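Local coordinates for uncharacterized protein Tfu_2867 (PDB 2QE6) that probably acts as an S-adenosyl-L-methionine-dependent methyltransferase, binding S-adenosylmethionine in a Rossmann-like fold, although its substrate is not known, at residues A[67-71]-A[244-250]; A[231-237]-A[268-273]. The protein carries 1 engineered substitution. All coordinates share one frame. Numbering follows the deposited sequence.

Both contacts lie at the antiparallel end of the methyltransferase sheet, contact 2 within it and contact 1 beside it. Contact 2 zips the start of edge strand 235-243 to the end of strand 265-271; contact 1 ties the loop joining these strands to helix 54-75. The strand pair is held mainly by backbone hydrogen bonds, the helix and loop mainly by arginine side chains and rings. Each is partly buried, with a salt bridge toward solvent: Arg70 to Asp250 in contact 1, Glu235 to Arg271 in contact 2. They meet in apolar packing, Trp247 CZ2 lying 3.6 Å from Ile269 CD1 and 4.0 Å from Val237 CG2, while Phe71 CD2 is 4.0 Å from Ile269 CD1.

Contact 1. Residues A[67-71]-A[244-250]; sequences RGVRF and TALWRPD
In this Rossmann-like methyltransferase fold, residues 67-71 form regular alpha-helix within helix 54-75, and 244-250 belong to the connection between antiparallel strands 235-243 and 265-271. The closest CA atoms are those of Arg67 and Arg248, 7.3 Å apart. The loop opens with a 3-10 turn, 244-246, in which Trp247 N bonds to Thr244 O (3.3 Å). Thr244 O lies 2.9 Å from Arg67 NH2, and the Thr244 side chain is about 4 Å from that of Asn61, an S-adenosylmethionine-binding residue earlier on the same helix. At Trp247 the chain becomes extended (-84/106). Its carbonyl O accepts from both Arg67 NE (2.9 Å) and Arg67 NH2 (2.8 Å), the arginine reaching it with chi1 m, chi2 t, chi3 m. The indole (chi1 t, chi2 93°) packs against the helix, CZ3 3.8 Å from Gly68 CA and CH2 4.0 Å from Phe71 CB. Its edge faces the Phe71 ring (chi1 t) in an offset edge-to-face pair, centroids 6.0 Å apart, planes at 75°. Arg248 takes left-handed backbone angles (36/67); its O receives a weak bond from Arg67 NE (3.0 Å). Its extended side chain makes an off-centre cation-pi contact, CZ to the Phe71 centroid 4.5 Å, while NE bonds to Glu238 O. Pro249 leads on to Asp250 (chi1 p), whose carboxylate meets Arg70 (chi1 t, chi2 t, chi3 p) at the solvent edge. Water 1 links Asp250 OD1 to Arg67 NH1, and the salt bridge closes with Arg70 NH2 2.7 Å from Asp250 OD2.

Contact 2. Residues A[231-237]-A[268-273]; sequences FGDFELV and GIGRKK
Strands 265-271 and 235-243 end the 3-2-1-4-5-7-6 sheet of class I methyltransferases, 265-271 antiparallel to both neighbours; they meet where edge strand 235-243 begins and 265-271 ends. Backbone pairing sets the register: Glu235 and Arg271 form the hydrogen-bonded pair, with Glu235 N to Arg271 O 2.7 Å and Arg271 N to Glu235 O 2.8 Å; Leu236 and Gly270 form the next, non-hydrogen-bonded pair, CA atoms 3.9 Å apart. Val237 N to Ile269 O (2.8 Å) continues the pattern. A type II' turn, Phe231 to Phe234, leads in, Gly232 having positive phi (55/-137) and Phe234 N bonding to Phe231 O (2.9 Å). The Phe231 ring (chi1 m) packs against the backbone of 268-270, with Gly268 O at its edge, 3.3 Å from Phe231 CZ; a CB on Gly268 or Gly270 would crowd it. Lys272 CB lies over the Phe234 ring (chi1 m), 3.8 Å from its centroid, a CH-pi contact; Val237 CG2 to Ile269 CB (4.0 Å) is apolar. A salt bridge joins Glu235 OE1 to Arg271 NH2 (3.0 Å). Backbone bonding thus fixes the edge strand; the two glycines let the Phe231 ring lie against 265-271 on the face of Leu236, and the salt bridge lies on the other.

Contact 1. Residues A[67-71]-A[244-250]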
ATOM      1  N   ARG A  67       4.661  -1.849  11.028  1.00 33.51           N
ATOM      2  CA  ARG A  67       4.504  -3.053  11.838  1.00 32.33           C
ATOM      3  C   ARG A  67       4.492  -4.333  10.991  1.00 31.17           C
ATOM      4  O   ARG A  67       5.053  -5.349  11.397  1.00 31.96           O
ATOM      5  CB  ARG A  67       3.243  -2.986  12.727  1.00 33.35           C
ATOM      6  CG  ARG A  67       3.227  -1.836  13.724  1.00 27.27           C
ATOM      7  CD  ARG A  67       2.235  -2.034  14.869  1.00 32.63           C
ATOM      8  NE  ARG A  67       0.887  -2.304  14.384  1.00 28.85           N
ATOM      9  CZ  ARG A  67       0.058  -1.372  13.914  1.00 36.47           C
ATOM     10  NH1 ARG A  67       0.429  -0.092  13.854  1.00 35.42           N
ATOM     11  NH2 ARG A  67      -1.153  -1.714  13.480  1.00 32.01           N
ATOM     12  N   GLY A  68       3.830  -4.295   9.839  1.00 34.67           N
ATOM     13  CA  GLY A  68       3.742  -5.463   8.976  1.00 34.89           C
ATOM     14  C   GLY A  68       5.062  -5.780   8.290  1.00 35.57           C
ATOM     15  O   GLY A  68       5.477  -6.913   8.216  1.00 32.27           O
ATOM     16  N   VAL A  69       5.749  -4.763   7.797  1.00 39.02           N
ATOM     17  CA  VAL A  69       7.030  -4.988   7.156  1.00 36.21           C
ATOM     18  C   VAL A  69       8.033  -5.494   8.190  1.00 37.53           C
ATOM     19  O   VAL A  69       8.827  -6.361   7.891  1.00 38.36           O
ATOM     20  CB  VAL A  69       7.512  -3.746   6.406  1.00 37.04           C
ATOM     21  CG1 VAL A  69       8.902  -3.928   5.930  1.00 30.22           C
ATOM     22  CG2 VAL A  69       6.565  -3.443   5.249  1.00 33.60           C
ATOM     23  N   ARG A  70       7.993  -4.949   9.404  1.00 37.33           N
ATOM     24  CA  ARG A  70       8.858  -5.414  10.487  0.50 36.57           C
ATOM     25  C   ARG A  70       8.582  -6.884  10.818  1.00 35.63           C
ATOM     26  O   ARG A  70       9.508  -7.653  11.043  1.00 34.62           O
ATOM     27  CB  ARG A  70       8.687  -4.545  11.739  0.50 36.35           C
ATOM     28  CG  ARG A  70       9.638  -4.908  12.872  0.50 37.53           C
ATOM     29  CD  ARG A  70       9.440  -4.040  14.106  0.50 39.18           C
ATOM     30  NE  ARG A  70       8.096  -4.193  14.666  0.50 36.13           N
ATOM     31  CZ  ARG A  70       7.256  -3.201  14.949  0.50 31.36           C
ATOM     32  NH1 ARG A  70       7.598  -1.934  14.741  0.50 28.98           N
ATOM     33  NH2 ARG A  70       6.063  -3.486  15.457  0.50 29.55           N
ATOM     34  N   PHE A  71       7.304  -7.281  10.835  1.00 35.03           N
ATOM     35  CA  PHE A  71       6.948  -8.693  11.041  1.00 34.56           C
ATOM     36  C   PHE A  71       7.541  -9.566   9.924  1.00 34.26           C
ATOM     37  O   PHE A  71       8.185 -10.592  10.174  1.00 36.70           O
ATOM     38  CB  PHE A  71       5.418  -8.875  11.111  1.00 35.33           C
ATOM     39  CG  PHE A  71       4.957 -10.284  10.858  1.00 31.54           C
ATOM     40  CD1 PHE A  71       5.036 -11.242  11.842  1.00 34.46           C
ATOM     41  CD2 PHE A  71       4.393 -10.636   9.638  1.00 39.76           C
ATOM     42  CE1 PHE A  71       4.609 -12.564  11.603  1.00 34.90           C
ATOM     43  CE2 PHE A  71       3.991 -11.951   9.390  1.00 35.75           C
ATOM     44  CZ  PHE A  71       4.092 -12.904  10.371  1.00 37.98           C
ATOM     45  N   THR A 244      -7.040  -1.393  10.787  1.00 35.20           N
ATOM     46  CA  THR A 244      -5.597  -1.230  10.708  1.00 34.84           C
ATOM     47  C   THR A 244      -4.898  -1.040  12.086  1.00 36.67           C
ATOM     48  O   THR A 244      -3.838  -1.629  12.299  1.00 34.79           O
ATOM     49  CB  THR A 244      -5.192  -0.089   9.675  1.00 36.80           C
ATOM     50  OG1 THR A 244      -5.884   1.135   9.992  1.00 33.19           O
ATOM     51  CG2 THR A 244      -5.522  -0.491   8.246  1.00 35.19           C
ATOM     52  N   ALA A 245      -5.479  -0.269  13.013  1.00 35.82           N
ATOM     53  CA  ALA A 245      -4.844  -0.008  14.310  1.00 34.65           C
ATOM     54  C   ALA A 245      -4.807  -1.266  15.234  1.00 35.04           C
ATOM     55  O   ALA A 245      -4.062  -1.302  16.218  1.00 37.01           O
ATOM     56  CB  ALA A 245      -5.552   1.121  15.011  1.00 35.39           C
ATOM     57  N   LEU A 246      -5.649  -2.256  14.904  1.00 35.31           N
ATOM     58  CA  LEU A 246      -5.782  -3.495  15.661  1.00 35.41           C
ATOM     59  C   LEU A 246      -4.825  -4.593  15.164  1.00 35.59           C
ATOM     60  O   LEU A 246      -4.743  -5.667  15.763  1.00 33.13           O
ATOM     61  CB  LEU A 246      -7.245  -3.997  15.580  1.00 33.93           C
ATOM     62  CG  LEU A 246      -8.352  -3.107  16.151  1.00 36.08           C
ATOM     63  CD1 LEU A 246      -9.748  -3.782  16.059  1.00 30.54           C
ATOM     64  CD2 LEU A 246      -8.073  -2.712  17.596  1.00 35.18           C
ATOM     65  N   TRP A 247      -4.088  -4.336  14.085  1.00 34.72           N
ATOM     66  CA  TRP A 247      -3.204  -5.369  13.540  1.00 33.46           C
ATOM     67  C   TRP A 247      -1.877  -5.363  14.280  1.00 34.07           C
ATOM     68  O   TRP A 247      -1.075  -4.473  14.069  1.00 33.36           O
ATOM     69  CB  TRP A 247      -2.993  -5.230  12.016  1.00 35.86           C
ATOM     70  CG  TRP A 247      -2.374  -6.493  11.420  1.00 32.64           C
ATOM     71  CD1 TRP A 247      -3.042  -7.531  10.877  1.00 35.64           C
ATOM     72  CD2 TRP A 247      -0.977  -6.833  11.351  1.00 33.01           C
ATOM     73  NE1 TRP A 247      -2.162  -8.501  10.473  1.00 35.72           N
ATOM     74  CE2 TRP A 247      -0.887  -8.106  10.760  1.00 32.33           C
ATOM     75  CE3 TRP A 247       0.187  -6.207  11.756  1.00 35.94           C
ATOM     76  CZ2 TRP A 247       0.321  -8.752  10.557  1.00 40.52           C
ATOM     77  CZ3 TRP A 247       1.401  -6.856  11.555  1.00 39.45           C
ATOM     78  CH2 TRP A 247       1.454  -8.103  10.955  1.00 35.55           C
ATOM     79  N   ARG A 248      -1.671  -6.373  15.135  1.00 32.66           N
ATOM     80  CA  ARG A 248      -0.479  -6.475  15.964  1.00 34.19           C
ATOM     81  C   ARG A 248       0.030  -5.145  16.448  1.00 35.33           C
ATOM     82  O   ARG A 248       1.132  -4.734  16.097  1.00 38.39           O
ATOM     83  CB  ARG A 248       0.639  -7.208  15.195  1.00 37.29           C
ATOM     84  CG  ARG A 248       0.208  -8.593  14.718  1.00 38.13           C
ATOM     85  CD  ARG A 248       1.385  -9.489  14.416  1.00 36.11           C
ATOM     86  NE  ARG A 248       0.912 -10.784  13.939  1.00 38.56           N
ATOM     87  CZ  ARG A 248       1.619 -11.903  13.997  1.00 39.30           C
ATOM     88  NH1 ARG A 248       2.858 -11.889  14.482  1.00 41.55           N
ATOM     89  NH2 ARG A 248       1.091 -13.031  13.550  1.00 43.47           N
ATOM     90  N   PRO A 249      -0.739  -4.480  17.309  1.00 37.16           N
ATOM     91  CA  PRO A 249      -0.365  -3.157  17.782  1.00 39.79           C
ATOM     92  C   PRO A 249       0.867  -3.205  18.674  1.00 42.16           C
ATOM     93  O   PRO A 249       1.091  -4.208  19.342  1.00 39.60           O
ATOM     94  CB  PRO A 249      -1.589  -2.688  18.578  1.00 38.25           C
ATOM     95  CG  PRO A 249      -2.407  -3.835  18.800  1.00 43.57           C
ATOM     96  CD  PRO A 249      -1.986  -4.958  17.902  1.00 42.00           C
ATOM     97  N   ASP A 250       1.678  -2.161  18.659  1.00 46.10           N
ATOM     98  CA  ASP A 250       2.839  -2.119  19.556  1.00 53.79           C
ATOM     99  C   ASP A 250       2.713  -0.941  20.530  1.00 59.44           C
ATOM    100  O   ASP A 250       3.681  -0.290  20.904  1.00 62.11           O
ATOM    101  CB  ASP A 250       4.189  -2.179  18.787  1.00 54.43           C
ATOM    102  CG  ASP A 250       4.338  -1.121  17.710  1.00 57.36           C
ATOM    103  OD1 ASP A 250       3.681  -0.066  17.767  1.00 64.04           O
ATOM    104  OD2 ASP A 250       5.149  -1.344  16.798  1.00 62.31           O
TER
HETATM  105  O   HOH W   1       2.638   1.490  15.417  1.00 30.27           O
HETATM  106  O   HOH W   2       3.572  -5.533  15.967  1.00 35.17           O
HETATM  107  O   HOH W   3       5.960   0.536  14.616  1.00 47.52           O

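Contact 2. Residues A[231-237]-A[268-273]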
ATOM      1  N   PHE A 231      -7.300 -12.754  -0.358  1.00 37.01           N
ATOM      2  CA  PHE A 231      -6.173 -13.562   0.099  1.00 37.89           C
ATOM      3  C   PHE A 231      -6.244 -15.015  -0.451  1.00 38.26           C
ATOM      4  O   PHE A 231      -5.327 -15.782  -0.250  1.00 37.13           O
ATOM      5  CB  PHE A 231      -6.091 -13.527   1.629  1.00 38.62           C
ATOM      6  CG  PHE A 231      -5.672 -12.176   2.179  1.00 42.63           C
ATOM      7  CD1 PHE A 231      -6.607 -11.196   2.432  1.00 34.00           C
ATOM      8  CD2 PHE A 231      -4.338 -11.881   2.395  1.00 32.48           C
ATOM      9  CE1 PHE A 231      -6.224  -9.947   2.891  1.00 35.34           C
ATOM     10  CE2 PHE A 231      -3.944 -10.630   2.876  1.00 37.74           C
ATOM     11  CZ  PHE A 231      -4.881  -9.672   3.131  1.00 37.41           C
ATOM     12  N   GLY A 232      -7.328 -15.385  -1.148  1.00 38.96           N
ATOM     13  CA  GLY A 232      -7.418 -16.718  -1.785  1.00 37.75           C
ATOM     14  C   GLY A 232      -7.175 -17.818  -0.769  1.00 37.51           C
ATOM     15  O   GLY A 232      -7.645 -17.729   0.327  1.00 39.13           O
ATOM     16  N   ASP A 233      -6.403 -18.827  -1.144  1.00 37.82           N
ATOM     17  CA  ASP A 233      -5.979 -19.932  -0.268  1.00 41.33           C
ATOM     18  C   ASP A 233      -4.911 -19.595   0.727  1.00 37.36           C
ATOM     19  O   ASP A 233      -4.414 -20.489   1.406  1.00 35.65           O
ATOM     20  CB  ASP A 233      -5.270 -21.035  -1.085  1.00 44.10           C
ATOM     21  CG  ASP A 233      -6.147 -21.681  -2.117  1.00 60.06           C
ATOM     22  OD1 ASP A 233      -7.400 -21.638  -1.972  1.00 64.10           O
ATOM     23  OD2 ASP A 233      -5.548 -22.256  -3.065  1.00 64.51           O
ATOM     24  N   PHE A 234      -4.419 -18.376   0.741  1.00 37.97           N
ATOM     25  CA  PHE A 234      -3.330 -18.072   1.659  1.00 38.02           C
ATOM     26  C   PHE A 234      -3.841 -18.198   3.109  1.00 40.06           C
ATOM     27  O   PHE A 234      -4.999 -17.981   3.376  1.00 37.80           O
ATOM     28  CB  PHE A 234      -2.776 -16.673   1.390  1.00 36.82           C
ATOM     29  CG  PHE A 234      -1.834 -16.581   0.215  1.00 34.39           C
ATOM     30  CD1 PHE A 234      -1.979 -17.392  -0.902  1.00 33.65           C
ATOM     31  CD2 PHE A 234      -0.836 -15.607   0.205  1.00 32.67           C
ATOM     32  CE1 PHE A 234      -1.110 -17.256  -1.984  1.00 34.56           C
ATOM     33  CE2 PHE A 234       0.032 -15.475  -0.864  1.00 38.29           C
ATOM     34  CZ  PHE A 234      -0.112 -16.286  -1.968  1.00 33.06           C
ATOM     35  N   GLU A 235      -2.966 -18.533   4.045  1.00 38.43           N
ATOM     36  CA  GLU A 235      -3.386 -18.686   5.433  1.00 38.12           C
ATOM     37  C   GLU A 235      -3.135 -17.373   6.192  1.00 35.96           C
ATOM     38  O   GLU A 235      -1.989 -16.970   6.353  1.00 35.37           O
ATOM     39  CB  GLU A 235      -2.616 -19.829   6.076  1.00 39.12           C
ATOM     40  CG  GLU A 235      -2.930 -20.064   7.526  1.00 40.83           C
ATOM     41  CD  GLU A 235      -2.179 -21.232   8.075  1.00 44.09           C
ATOM     42  OE1 GLU A 235      -0.973 -21.082   8.395  1.00 48.56           O
ATOM     43  OE2 GLU A 235      -2.805 -22.299   8.161  1.00 52.90           O
ATOM     44  N   LEU A 236      -4.199 -16.719   6.658  1.00 35.22           N
ATOM     45  CA  LEU A 236      -4.069 -15.406   7.308  1.00 35.12           C
ATOM     46  C   LEU A 236      -3.296 -15.566   8.595  1.00 35.80           C
ATOM     47  O   LEU A 236      -3.567 -16.481   9.376  1.00 36.35           O
ATOM     48  CB  LEU A 236      -5.430 -14.785   7.598  1.00 37.75           C
ATOM     49  CG  LEU A 236      -6.241 -14.243   6.401  1.00 41.13           C
ATOM     50  CD1 LEU A 236      -7.666 -14.007   6.877  1.00 44.33           C
ATOM     51  CD2 LEU A 236      -5.601 -12.976   5.842  1.00 39.57           C
ATOM     52  N   VAL A 237      -2.314 -14.708   8.823  1.00 37.41           N
ATOM     53  CA  VAL A 237      -1.600 -14.737  10.092  1.00 38.28           C
ATOM     54  C   VAL A 237      -2.468 -13.955  11.094  1.00 38.67           C
ATOM     55  O   VAL A 237      -3.213 -13.067  10.706  1.00 37.19           O
ATOM     56  CB  VAL A 237      -0.143 -14.155  10.000  1.00 42.98           C
ATOM     57  CG1 VAL A 237       0.564 -14.626   8.727  1.00 41.47           C
ATOM     58  CG2 VAL A 237      -0.152 -12.664  10.064  1.00 34.47           C
ATOM     59  N   GLY A 268      -4.492  -7.057   6.490  1.00 32.80           N
ATOM     60  CA  GLY A 268      -4.334  -8.500   6.617  1.00 34.76           C
ATOM     61  C   GLY A 268      -3.017  -8.924   5.986  1.00 34.39           C
ATOM     62  O   GLY A 268      -2.555  -8.304   5.048  1.00 36.41           O
ATOM     63  N   ILE A 269      -2.414  -9.967   6.532  1.00 33.74           N
ATOM     64  CA  ILE A 269      -1.256 -10.616   5.933  1.00 33.42           C
ATOM     65  C   ILE A 269      -1.556 -12.114   5.902  1.00 33.05           C
ATOM     66  O   ILE A 269      -1.993 -12.687   6.902  1.00 36.98           O
ATOM     67  CB  ILE A 269       0.033 -10.389   6.719  1.00 32.03           C
ATOM     68  CG1 ILE A 269       0.437  -8.923   6.680  1.00 34.47           C
ATOM     69  CG2 ILE A 269       1.198 -11.235   6.114  1.00 33.86           C
ATOM     70  CD1 ILE A 269       1.787  -8.669   7.303  1.00 30.10           C
ATOM     71  N   GLY A 270      -1.376 -12.720   4.741  1.00 34.85           N
ATOM     72  CA  GLY A 270      -1.596 -14.145   4.553  1.00 36.01           C
ATOM     73  C   GLY A 270      -0.358 -14.827   4.012  1.00 33.41           C
ATOM     74  O   GLY A 270       0.403 -14.229   3.242  1.00 34.36           O
ATOM     75  N   ARG A 271      -0.179 -16.088   4.391  1.00 34.27           N
ATOM     76  CA  ARG A 271       0.983 -16.869   3.994  1.00 35.09           C
ATOM     77  C   ARG A 271       0.574 -17.945   2.976  1.00 32.71           C
ATOM     78  O   ARG A 271      -0.420 -18.621   3.150  1.00 33.88           O
ATOM     79  CB  ARG A 271       1.609 -17.505   5.232  1.00 32.95           C
ATOM     80  CG  ARG A 271       2.888 -18.266   4.991  1.00 36.71           C
ATOM     81  CD  ARG A 271       3.410 -18.866   6.265  1.00 34.24           C
ATOM     82  NE  ARG A 271       2.495 -19.849   6.833  1.00 34.70           N
ATOM     83  CZ  ARG A 271       2.462 -21.133   6.491  1.00 39.28           C
ATOM     84  NH1 ARG A 271       3.300 -21.603   5.599  1.00 36.86           N
ATOM     85  NH2 ARG A 271       1.584 -21.944   7.046  1.00 45.03           N
ATOM     86  N   LYS A 272       1.358 -18.091   1.912  1.00 33.15           N
ATOM     87  CA  LYS A 272       1.150 -19.145   0.921  1.00 31.24           C
ATOM     88  C   LYS A 272       1.669 -20.446   1.470  1.00 31.71           C
ATOM     89  O   LYS A 272       2.793 -20.524   1.910  1.00 34.75           O
ATOM     90  CB  LYS A 272       1.874 -18.818  -0.405  1.00 27.43           C
ATOM     91  CG  LYS A 272       1.523 -19.746  -1.497  1.00 29.60           C
ATOM     92  CD  LYS A 272       1.936 -19.228  -2.870  1.00 31.83           C
ATOM     93  CE  LYS A 272       1.297 -20.022  -4.006  1.00 36.23           C
ATOM     94  NZ  LYS A 272       1.685 -19.440  -5.342  1.00 31.89           N
ATOM     95  N   LYS A 273       0.843 -21.474   1.461  1.00 37.13           N
ATOM     96  CA  LYS A 273       1.252 -22.757   2.014  1.00 37.63           C
ATOM     97  C   LYS A 273       1.969 -23.581   0.982  1.00 37.95           C
ATOM     98  O   LYS A 273       1.719 -23.425  -0.212  1.00 37.59           O
ATOM     99  CB  LYS A 273       0.033 -23.515   2.518  1.00 36.89           C
ATOM    100  CG  LYS A 273      -0.642 -22.802   3.666  1.00 35.78           C
ATOM    101  CD  LYS A 273      -1.606 -23.695   4.422  1.00 45.92           C
ATOM    102  CE  LYS A 273      -3.009 -23.683   3.823  1.00 52.29           C
ATOM    103  NZ  LYS A 273      -3.730 -24.911   4.322  1.00 61.15           N
TER
HETATM  104  O   HOH W   4      -1.931 -21.254   0.498  1.00 33.84           O
HETATM  105  O   HOH W   5      -0.082 -18.407   8.358  1.00 44.47           O
HETATM  106  O   HOH W   6      -3.429 -10.858   9.198  1.00 22.96           O